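Local coordinates for protein peptidyl-prolyl cis-trans isomerase ([Pseudomonas syringae] pv. tomato str. DC3000, PDB 5XB0) that probably catalyses the cis-trans isomerisation of peptide bonds preceding proline, the piece crystallised being its FKBP-type isomerase domain with a preceding helix, at residues A18-K23 with R98-S103; D31-T36 with T85-N90; S79-W84 with L122-E127; Q105-E110 with D114-F119. All blocks are in the same frame, centred on the assembly; numbering follows the deposited sequence.

All four contacts belong to one compact FKBP-type domain whose curled antiparallel sheet carries helix 82-87 on one side. Interaction 3 lies deepest, its centre about 3 Å from the chain's centre, and shares that helix with interaction 2, whose centre is about 8 Å away. Interaction 1 attaches helix 6-21 to strand 96-101, the neighbour of strands 34-37 and 122-132. Along the chain, interaction 2 falls within the span bracketed by interaction 1, and interaction 3 alternates with both. Interaction 4 ties a long loop to itself, about 14 Å centre to centre from interaction 3. Together they join N-terminal helix, sheet, short helix and loop, interactions 3 and 4 both bordering a tartrate site, possibly a pocket.

Interaction 1 (A18-K23 with R98-S103); sequences AGEKAK and RLVIPS
Glu20, on the last turns of helix 6-21, reaches across to Arg98 of strand 96-101 and closes a salt bridge. Its CB points toward the strand, on the side where Leu34 of the neighbouring strand also packs. CG stands beside the backbone N (chi1 -64°), and a bend at the next bond (chi2 -61°) swings CD toward the side chain of Lys23. At the carboxylate the two oxygens have different duties. OE1 takes both terminal nitrogens of the arginine, at 3.0 Å from Arg98 NH1 and 3.1 Å from Arg98 NH2, so the guanidinium grips end-on and spends two N-H groups on one atom. Both bonds bend well away from linear, consistent with two donors sharing one acceptor. NH1 comes nearly along the C-O axis, whereas NH2 stands above the carboxylate plane; the two flat groups are turned 51° apart, with OE1 close to the guanidinium plane. OE1 also accepts from a water 2.6 Å away. Within the strand segment, Val100 CG2 is an apolar neighbour, 4.1 Å from OE1.

The result is a three-residue salt-bridge network between the helix that precedes the FKBP fold's sheet and a strand within that sheet. OE2 supplies its third member: Lys23 NZ binds it at 3.0 Å, on the syn side but tilted out of the carboxylate plane. Lys23 NZ and Arg98 NH2 lie 5.0 Å apart, each bound to a different oxygen, and together the two cations would be expected to favour the ionised carboxylate. Val100 also packs on Phe16 and Met17 of helix 6-21.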
# COMPACT_ATOMS: atom_id res chain seq x y z
N ALA A 18 -11.59 -0.68 -8.71
CA ALA A 18 -12.50 0.34 -9.22
C ALA A 18 -13.47 0.81 -8.14
O ALA A 18 -13.85 1.98 -8.10
CB ALA A 18 -13.25 -0.17 -10.43
N GLY A 19 -13.89 -0.12 -7.29
CA GLY A 19 -14.81 0.18 -6.22
C GLY A 19 -14.15 1.14 -5.25
O GLY A 19 -14.75 2.15 -4.85
N GLU A 20 -12.91 0.85 -4.88
CA GLU A 20 -12.20 1.71 -3.93
C GLU A 20 -11.95 3.09 -4.54
O GLU A 20 -12.02 4.11 -3.84
CB GLU A 20 -10.87 1.07 -3.50
CG GLU A 20 -11.03 -0.24 -2.71
CD GLU A 20 -11.79 -0.07 -1.42
OE1 GLU A 20 -11.46 0.87 -0.66
OE2 GLU A 20 -12.74 -0.87 -1.17
N LYS A 21 -11.65 3.13 -5.83
CA LYS A 21 -11.33 4.38 -6.52
C LYS A 21 -12.51 5.37 -6.51
O LYS A 21 -12.32 6.59 -6.51
CB LYS A 21 -10.90 4.08 -7.96
CG LYS A 21 -10.40 5.26 -8.77
CD LYS A 21 -9.87 4.80 -10.11
CE LYS A 21 -9.76 5.94 -11.10
NZ LYS A 21 -9.23 5.48 -12.41
N ALA A 22 -13.73 4.83 -6.49
CA ALA A 22 -14.94 5.63 -6.61
C ALA A 22 -15.37 6.24 -5.29
O ALA A 22 -16.27 7.09 -5.26
CB ALA A 22 -16.06 4.77 -7.18
N LYS A 23 -14.73 5.83 -4.20
CA LYS A 23 -15.17 6.27 -2.87
C LYS A 23 -14.80 7.73 -2.62
O LYS A 23 -13.82 8.23 -3.18
CB LYS A 23 -14.57 5.36 -1.80
CG LYS A 23 -15.12 3.94 -1.87
CD LYS A 23 -14.58 3.06 -0.76
CE LYS A 23 -15.26 1.70 -0.80
NZ LYS A 23 -14.81 0.78 0.27
N ARG A 98 -4.60 5.81 4.36
CA ARG A 98 -5.00 4.51 3.86
C ARG A 98 -4.56 4.42 2.41
O ARG A 98 -4.81 5.34 1.63
CB ARG A 98 -6.52 4.31 3.99
CG ARG A 98 -7.05 3.02 3.37
CD ARG A 98 -8.52 2.85 3.78
NE ARG A 98 -9.11 1.56 3.46
CZ ARG A 98 -9.64 1.28 2.28
NH1 ARG A 98 -9.62 2.21 1.33
NH2 ARG A 98 -10.18 0.09 2.03
N LEU A 99 -3.83 3.36 2.07
CA LEU A 99 -3.40 3.12 0.70
C LEU A 99 -3.98 1.82 0.20
O LEU A 99 -3.87 0.79 0.87
CB LEU A 99 -1.88 3.04 0.59
CG LEU A 99 -1.05 4.25 0.98
CD1 LEU A 99 0.43 3.95 0.76
CD2 LEU A 99 -1.48 5.48 0.17
N VAL A 100 -4.56 1.84 -1.00
CA VAL A 100 -4.95 0.61 -1.67
C VAL A 100 -4.02 0.45 -2.86
O VAL A 100 -3.96 1.33 -3.72
CB VAL A 100 -6.42 0.62 -2.14
CG1 VAL A 100 -6.79 -0.73 -2.73
CG2 VAL A 100 -7.34 0.94 -0.97
N ILE A 101 -3.29 -0.65 -2.89
CA ILE A 101 -2.21 -0.83 -3.85
C ILE A 101 -2.54 -2.00 -4.77
O ILE A 101 -2.75 -3.12 -4.30
CB ILE A 101 -0.87 -1.08 -3.10
CG1 ILE A 101 -0.61 0.11 -2.15
CG2 ILE A 101 0.28 -1.27 -4.07
CD1 ILE A 101 0.64 -0.03 -1.31
N PRO A 102 -2.59 -1.74 -6.09
CA PRO A 102 -2.86 -2.83 -7.04
C PRO A 102 -1.76 -3.87 -7.00
O PRO A 102 -0.62 -3.55 -6.64
CB PRO A 102 -2.91 -2.13 -8.41
CG PRO A 102 -2.13 -0.89 -8.22
CD PRO A 102 -2.33 -0.46 -6.78
N SER A 103 -2.10 -5.11 -7.34
CA SER A 103 -1.13 -6.18 -7.16
C SER A 103 0.11 -5.93 -8.00
O SER A 103 1.20 -6.34 -7.59
CB SER A 103 -1.73 -7.55 -7.48
OG SER A 103 -1.91 -7.75 -8.87
O HOH W 1 -10.47 3.23 -0.77

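Interaction 2 (D31-T36 with T85-N90); sequences DGILMT and TSALQN
Ile33 meets helix 82-87 with two separate branches, one directed at Ala87 and the other at Ser86. CG2, anti to the backbone N, goes to the methyl of Ala87, and Ile33 CG2 and Ala87 CB lie 3.8 Å apart. The longer branch leaves beside the backbone N (chi1 -75°) and turns back at chi2 (74°), which brings Ile33 CD1 to 4.2 Å from Ser86 OG. The CB atoms of all three residues point toward the other segment, and the small Ala87 and Ser86 allow Ile33 CA to come within 6.9 Å of Ala87 CA. Asp31 extends the contact at its exposed margin: its OD2 stays 4.3 Å from Ser86 OG, a distance that supports proximity alone. The serine hydroxyl instead makes a weak hydrogen bond to Ser82 O, one turn back in its own helix. At the far end of the segment, Asn90 ND2 and Asn90 N both bond to Ala87 O from the same face of its carbonyl. Gln105 packs against Asp31 and Ile33. The short helix of the FKBP fold thus rests against the loop leading into strand 34-37, while Ala87 reaches the sheet itself at Leu99.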
# COMPACT_ATOMS: atom_id res chain seq x y z
N ASP A 31 0.62 5.29 -10.70
CA ASP A 31 0.61 3.84 -10.85
C ASP A 31 -0.58 3.15 -10.19
O ASP A 31 -0.49 2.00 -9.77
CB ASP A 31 1.92 3.25 -10.32
CG ASP A 31 3.14 3.74 -11.09
OD1 ASP A 31 3.02 3.91 -12.33
OD2 ASP A 31 4.20 3.96 -10.47
N GLY A 32 -1.70 3.87 -10.09
CA GLY A 32 -2.94 3.26 -9.65
C GLY A 32 -3.12 3.11 -8.14
O GLY A 32 -4.13 2.54 -7.71
N ILE A 33 -2.18 3.59 -7.35
CA ILE A 33 -2.33 3.55 -5.89
C ILE A 33 -3.42 4.53 -5.47
O ILE A 33 -3.45 5.67 -5.95
CB ILE A 33 -1.00 3.86 -5.15
CG1 ILE A 33 -0.04 2.68 -5.22
CG2 ILE A 33 -1.26 4.13 -3.66
CD1 ILE A 33 0.61 2.46 -6.56
N LEU A 34 -4.31 4.08 -4.58
CA LEU A 34 -5.42 4.90 -4.12
C LEU A 34 -5.24 5.30 -2.67
O LEU A 34 -5.05 4.45 -1.81
CB LEU A 34 -6.74 4.15 -4.27
CG LEU A 34 -6.99 3.53 -5.64
CD1 LEU A 34 -8.20 2.58 -5.60
CD2 LEU A 34 -7.20 4.61 -6.69
N MET A 35 -5.31 6.60 -2.40
CA MET A 35 -5.04 7.12 -1.08
C MET A 35 -6.27 7.79 -0.48
O MET A 35 -6.99 8.55 -1.16
CB MET A 35 -3.88 8.12 -1.13
CG MET A 35 -3.46 8.68 0.22
SD MET A 35 -4.39 10.14 0.75
CE MET A 35 -3.64 11.40 -0.27
N THR A 36 -6.51 7.50 0.79
CA THR A 36 -7.48 8.23 1.58
C THR A 36 -6.77 8.81 2.79
O THR A 36 -6.05 8.09 3.48
CB THR A 36 -8.63 7.33 2.04
OG1 THR A 36 -9.16 6.61 0.92
CG2 THR A 36 -9.74 8.17 2.68
N THR A 85 7.05 2.88 -2.56
CA THR A 85 8.07 3.77 -3.10
C THR A 85 7.47 5.03 -3.72
O THR A 85 7.91 6.14 -3.45
CB THR A 85 8.91 3.06 -4.15
OG1 THR A 85 9.47 1.87 -3.59
CG2 THR A 85 10.04 3.98 -4.62
N SER A 86 6.47 4.85 -4.57
CA SER A 86 5.88 5.99 -5.24
C SER A 86 4.93 6.75 -4.32
O SER A 86 4.97 7.96 -4.25
CB SER A 86 5.15 5.56 -6.51
OG SER A 86 4.19 4.56 -6.22
N ALA A 87 4.05 6.03 -3.63
CA ALA A 87 3.00 6.71 -2.89
C ALA A 87 3.57 7.53 -1.74
O ALA A 87 3.14 8.66 -1.50
CB ALA A 87 1.97 5.71 -2.37
N LEU A 88 4.55 6.97 -1.03
CA LEU A 88 4.98 7.62 0.21
C LEU A 88 5.79 8.89 -0.04
O LEU A 88 5.94 9.73 0.85
CB LEU A 88 5.75 6.63 1.08
CG LEU A 88 4.92 5.47 1.62
CD1 LEU A 88 5.72 4.62 2.61
CD2 LEU A 88 3.63 5.99 2.28
N GLN A 89 6.28 9.08 -1.27
CA GLN A 89 6.95 10.35 -1.59
C GLN A 89 6.00 11.54 -1.50
O GLN A 89 6.44 12.69 -1.44
CB GLN A 89 7.55 10.28 -2.99
CG GLN A 89 8.77 9.39 -3.05
CD GLN A 89 9.32 9.28 -4.46
OE1 GLN A 89 9.83 10.25 -5.03
NE2 GLN A 89 9.19 8.09 -5.04
N ASN A 90 4.70 11.26 -1.49
CA ASN A 90 3.68 12.29 -1.38
C ASN A 90 3.30 12.61 0.06
O ASN A 90 2.57 13.57 0.32
CB ASN A 90 2.42 11.85 -2.11
CG ASN A 90 2.65 11.67 -3.59
OD1 ASN A 90 2.80 12.64 -4.31
ND2 ASN A 90 2.70 10.42 -4.04

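Interaction 3 (S79-W84 with L122-E127)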
# COMPACT_ATOMS: atom_id res chain seq x y z
N SER A 79 13.62 -0.09 -1.40
CA SER A 79 13.76 -1.50 -1.10
C SER A 79 12.46 -2.15 -0.62
O SER A 79 12.47 -3.27 -0.12
CB SER A 79 14.84 -1.71 -0.05
OG SER A 79 16.10 -1.34 -0.57
N VAL A 80 11.35 -1.44 -0.79
CA VAL A 80 10.04 -1.94 -0.43
C VAL A 80 9.19 -2.14 -1.69
O VAL A 80 9.66 -1.86 -2.81
CB VAL A 80 9.30 -0.98 0.54
CG1 VAL A 80 10.01 -0.94 1.89
CG2 VAL A 80 9.19 0.41 -0.06
N ILE A 81 7.96 -2.62 -1.54
CA ILE A 81 7.11 -2.80 -2.71
C ILE A 81 6.95 -1.46 -3.42
O ILE A 81 6.95 -0.40 -2.78
CB ILE A 81 5.72 -3.40 -2.38
CG1 ILE A 81 5.03 -2.60 -1.28
CG2 ILE A 81 5.84 -4.87 -1.97
CD1 ILE A 81 3.57 -2.96 -1.10
N SER A 82 6.86 -1.50 -4.74
CA SER A 82 6.95 -0.27 -5.51
C SER A 82 5.80 0.69 -5.21
O SER A 82 5.96 1.89 -5.35
CB SER A 82 7.05 -0.58 -7.01
OG SER A 82 6.01 -1.42 -7.44
N GLY A 83 4.65 0.17 -4.78
CA GLY A 83 3.54 1.02 -4.41
C GLY A 83 3.87 1.92 -3.23
O GLY A 83 3.40 3.06 -3.16
N TRP A 84 4.66 1.42 -2.28
CA TRP A 84 5.13 2.29 -1.19
C TRP A 84 6.12 3.33 -1.72
O TRP A 84 6.08 4.51 -1.34
CB TRP A 84 5.80 1.48 -0.08
CG TRP A 84 4.88 0.86 0.93
CD1 TRP A 84 3.63 0.36 0.72
CD2 TRP A 84 5.15 0.68 2.33
NE1 TRP A 84 3.10 -0.13 1.89
CE2 TRP A 84 4.02 0.05 2.89
CE3 TRP A 84 6.25 0.98 3.15
CZ2 TRP A 84 3.95 -0.26 4.25
CZ3 TRP A 84 6.17 0.66 4.50
CH2 TRP A 84 5.04 0.04 5.03
N LEU A 122 -3.52 -4.88 -2.10
CA LEU A 122 -3.25 -4.80 -0.66
C LEU A 122 -3.78 -3.50 -0.09
O LEU A 122 -3.72 -2.46 -0.74
CB LEU A 122 -1.76 -4.93 -0.38
CG LEU A 122 -1.07 -6.17 -0.95
CD1 LEU A 122 0.41 -6.17 -0.58
CD2 LEU A 122 -1.77 -7.42 -0.41
N VAL A 123 -4.27 -3.55 1.15
CA VAL A 123 -4.78 -2.36 1.82
C VAL A 123 -3.92 -2.06 3.03
O VAL A 123 -3.80 -2.88 3.93
CB VAL A 123 -6.24 -2.54 2.27
CG1 VAL A 123 -6.77 -1.27 2.88
CG2 VAL A 123 -7.11 -2.97 1.07
N PHE A 124 -3.29 -0.89 3.03
CA PHE A 124 -2.44 -0.48 4.15
C PHE A 124 -3.02 0.68 4.91
O PHE A 124 -3.60 1.59 4.32
CB PHE A 124 -1.06 -0.06 3.65
CG PHE A 124 -0.21 -1.20 3.19
CD1 PHE A 124 0.62 -1.86 4.07
CD2 PHE A 124 -0.22 -1.59 1.86
CE1 PHE A 124 1.43 -2.91 3.64
CE2 PHE A 124 0.58 -2.65 1.42
CZ PHE A 124 1.40 -3.30 2.32
N GLU A 125 -2.86 0.67 6.23
CA GLU A 125 -3.00 1.90 6.98
C GLU A 125 -1.61 2.26 7.49
O GLU A 125 -0.96 1.43 8.11
CB GLU A 125 -4.01 1.74 8.11
CG GLU A 125 -5.43 1.56 7.58
CD GLU A 125 -6.50 1.94 8.58
OE1 GLU A 125 -6.19 2.64 9.56
OE2 GLU A 125 -7.66 1.54 8.37
N ILE A 126 -1.16 3.48 7.21
CA ILE A 126 0.21 3.89 7.49
C ILE A 126 0.25 5.22 8.23
O ILE A 126 -0.41 6.17 7.83
CB ILE A 126 1.03 4.03 6.18
CG1 ILE A 126 1.05 2.70 5.43
CG2 ILE A 126 2.45 4.51 6.48
CD1 ILE A 126 1.71 2.79 4.09
N GLU A 127 1.01 5.27 9.31
CA GLU A 127 1.32 6.52 9.99
C GLU A 127 2.78 6.85 9.74
O GLU A 127 3.66 6.04 10.03
CB GLU A 127 1.05 6.44 11.49
CG GLU A 127 1.32 7.78 12.19
CD GLU A 127 1.04 7.76 13.68
OE1 GLU A 127 0.85 8.86 14.24
OE2 GLU A 127 1.01 6.65 14.27
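Trp84 and Phe124 bury the most surface here, with Ile81 and Ile126 adding smaller, equal shares. The five-membered ring of the indole meets the phenyl ring of Phe124 in a T-shaped stack, the centroids 4.5 Å apart and the planes at 76°. The indole contributes the edge: Trp84 NE1 stands over the centre of the Phe124 face, 3.6 Å from Phe124 CE2, while Trp84 CZ2 lies 3.7 Å from Phe124 CD1. Ile126 CD1 approaches the indole obliquely near its rim, 3.8 Å from Trp84 CE2; Phe124 and Ile126, alternate residues of one strand, thus both touch it. Ile81, just before the helix, contributes its CD1, 3.9 Å from Phe124 CE2. Its CG1 lies between the backbone N and carbonyl carbon (chi1 52°), and the branch then runs extended to the phenyl ring. In FKBPs a tryptophan at the start of this short helix commonly floors the ligand pocket, and the tartrate bound at Ile81 N, though probably from the crystallisation liquor, is consistent with a pocket here. Trp84 also packs on Ile101 of strand 96-101 and Val54 of strand 51-59, and makes an edge-to-face pair with Tyr56, so helix 82-87 sits against three adjacent strands.

Interaction 4 (Q105-E110 with D114-F119); sequences QAYGAE and DLIDPF
Gly108 O receives the backbone N-H of Phe119 in a nearly linear hydrogen bond of 3.0 Å (N-H...O angle 175°), although the donor stands above the carbonyl plane. Beside this bond, the Phe119 ring places one face against Ala109. Ala109 CA makes a CH-pi contact, 4.0 Å from the Phe119 ring centroid and 26° off the ring normal, and Ala109 CB lies 3.6 Å from Phe119 CZ. Next to it, the edge of the Pro118 ring meets the Ala109 carbonyl, with Pro118 CB 3.1 Å from Ala109 O. Further along, Ile116 CD1 stands 3.7 Å from Tyr107 CD2, the two side chains crossing at about a right angle. These pairs fasten together two parts of the long loop between strands 96-101 and 122-132 of the FKBP fold. A water donates to Gly108 O and to Asp117 O, each at 2.8 Å, bridging the two backbones. In the next shell, Thr6, Ala9, Leu10 and Glu13 of helix 6-21 touch the Phe119 side chain. Tyr107 packs on Ile81 and Leu122, and its OH makes a weak hydrogen bond to the bound tartrate.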
# COMPACT_ATOMS: atom_id res chain seq x y z
N GLN A 105 1.74 -3.40 -8.20
CA GLN A 105 2.62 -2.52 -7.43
C GLN A 105 2.91 -3.12 -6.06
O GLN A 105 3.43 -2.45 -5.16
CB GLN A 105 1.99 -1.13 -7.30
CG GLN A 105 1.98 -0.35 -8.59
CD GLN A 105 3.38 0.14 -8.93
OE1 GLN A 105 4.12 0.56 -8.05
NE2 GLN A 105 3.74 0.06 -10.19
N ALA A 106 2.57 -4.40 -5.90
CA ALA A 106 2.78 -5.13 -4.66
C ALA A 106 3.47 -6.45 -4.99
O ALA A 106 4.62 -6.44 -5.46
CB ALA A 106 1.46 -5.35 -3.95
N TYR A 107 2.80 -7.59 -4.80
CA TYR A 107 3.47 -8.88 -5.06
C TYR A 107 3.05 -9.54 -6.38
O TYR A 107 3.54 -10.62 -6.72
CB TYR A 107 3.24 -9.84 -3.89
CG TYR A 107 3.88 -9.33 -2.61
CD1 TYR A 107 5.24 -9.47 -2.39
CD2 TYR A 107 3.12 -8.66 -1.66
CE1 TYR A 107 5.83 -8.98 -1.24
CE2 TYR A 107 3.71 -8.16 -0.50
CZ TYR A 107 5.05 -8.32 -0.30
OH TYR A 107 5.65 -7.83 0.84
N GLY A 108 2.15 -8.90 -7.12
CA GLY A 108 1.91 -9.26 -8.51
C GLY A 108 1.42 -10.68 -8.76
O GLY A 108 0.74 -11.27 -7.93
N ALA A 109 1.77 -11.21 -9.93
CA ALA A 109 1.38 -12.56 -10.31
C ALA A 109 2.00 -13.62 -9.41
O ALA A 109 1.43 -14.70 -9.23
CB ALA A 109 1.77 -12.83 -11.74
N GLU A 110 3.17 -13.33 -8.86
CA GLU A 110 3.88 -14.31 -8.05
C GLU A 110 3.27 -14.45 -6.66
O GLU A 110 3.26 -15.54 -6.08
CB GLU A 110 5.36 -13.94 -7.94
CG GLU A 110 6.14 -14.87 -7.02
CD GLU A 110 7.64 -14.86 -7.27
OE1 GLU A 110 8.16 -13.86 -7.80
OE2 GLU A 110 8.29 -15.87 -6.93
N ASP A 114 2.05 -19.14 -0.13
CA ASP A 114 0.68 -19.37 0.29
C ASP A 114 0.14 -18.25 1.19
O ASP A 114 -1.03 -18.29 1.58
CB ASP A 114 0.57 -20.71 1.01
CG ASP A 114 0.89 -21.89 0.11
OD1 ASP A 114 0.86 -21.73 -1.13
OD2 ASP A 114 1.16 -22.99 0.65
N LEU A 115 0.97 -17.26 1.50
CA LEU A 115 0.59 -16.17 2.41
C LEU A 115 -0.18 -15.04 1.70
O LEU A 115 -1.10 -14.46 2.27
CB LEU A 115 1.82 -15.60 3.11
CG LEU A 115 2.59 -16.65 3.93
CD1 LEU A 115 3.83 -16.06 4.56
CD2 LEU A 115 1.68 -17.24 5.00
N ILE A 116 0.21 -14.74 0.46
CA ILE A 116 -0.52 -13.77 -0.36
C ILE A 116 -0.69 -14.37 -1.74
O ILE A 116 0.29 -14.74 -2.37
CB ILE A 116 0.20 -12.41 -0.46
CG1 ILE A 116 0.38 -11.79 0.94
CG2 ILE A 116 -0.57 -11.44 -1.35
CD1 ILE A 116 1.15 -10.47 0.93
N ASP A 117 -1.94 -14.51 -2.19
CA ASP A 117 -2.21 -15.14 -3.47
C ASP A 117 -1.77 -14.25 -4.62
O ASP A 117 -1.62 -13.04 -4.46
CB ASP A 117 -3.71 -15.45 -3.62
CG ASP A 117 -4.18 -16.54 -2.67
OD1 ASP A 117 -3.34 -17.32 -2.19
OD2 ASP A 117 -5.40 -16.60 -2.42
N PRO A 118 -1.54 -14.85 -5.79
CA PRO A 118 -1.37 -14.06 -7.01
C PRO A 118 -2.50 -13.04 -7.18
O PRO A 118 -3.64 -13.32 -6.81
CB PRO A 118 -1.42 -15.12 -8.12
CG PRO A 118 -0.85 -16.35 -7.45
CD PRO A 118 -1.39 -16.29 -6.05
N PHE A 119 -2.17 -11.86 -7.71
CA PHE A 119 -3.16 -10.86 -8.11
C PHE A 119 -4.01 -10.37 -6.95
O PHE A 119 -5.22 -10.18 -7.08
CB PHE A 119 -4.05 -11.43 -9.23
CG PHE A 119 -3.26 -11.98 -10.38
CD1 PHE A 119 -2.42 -11.15 -11.09
CD2 PHE A 119 -3.30 -13.32 -10.69
CE1 PHE A 119 -1.66 -11.66 -12.14
CE2 PHE A 119 -2.56 -13.84 -11.75
CZ PHE A 119 -1.74 -13.00 -12.47
O HOH W 2 -0.24 -10.80 -5.30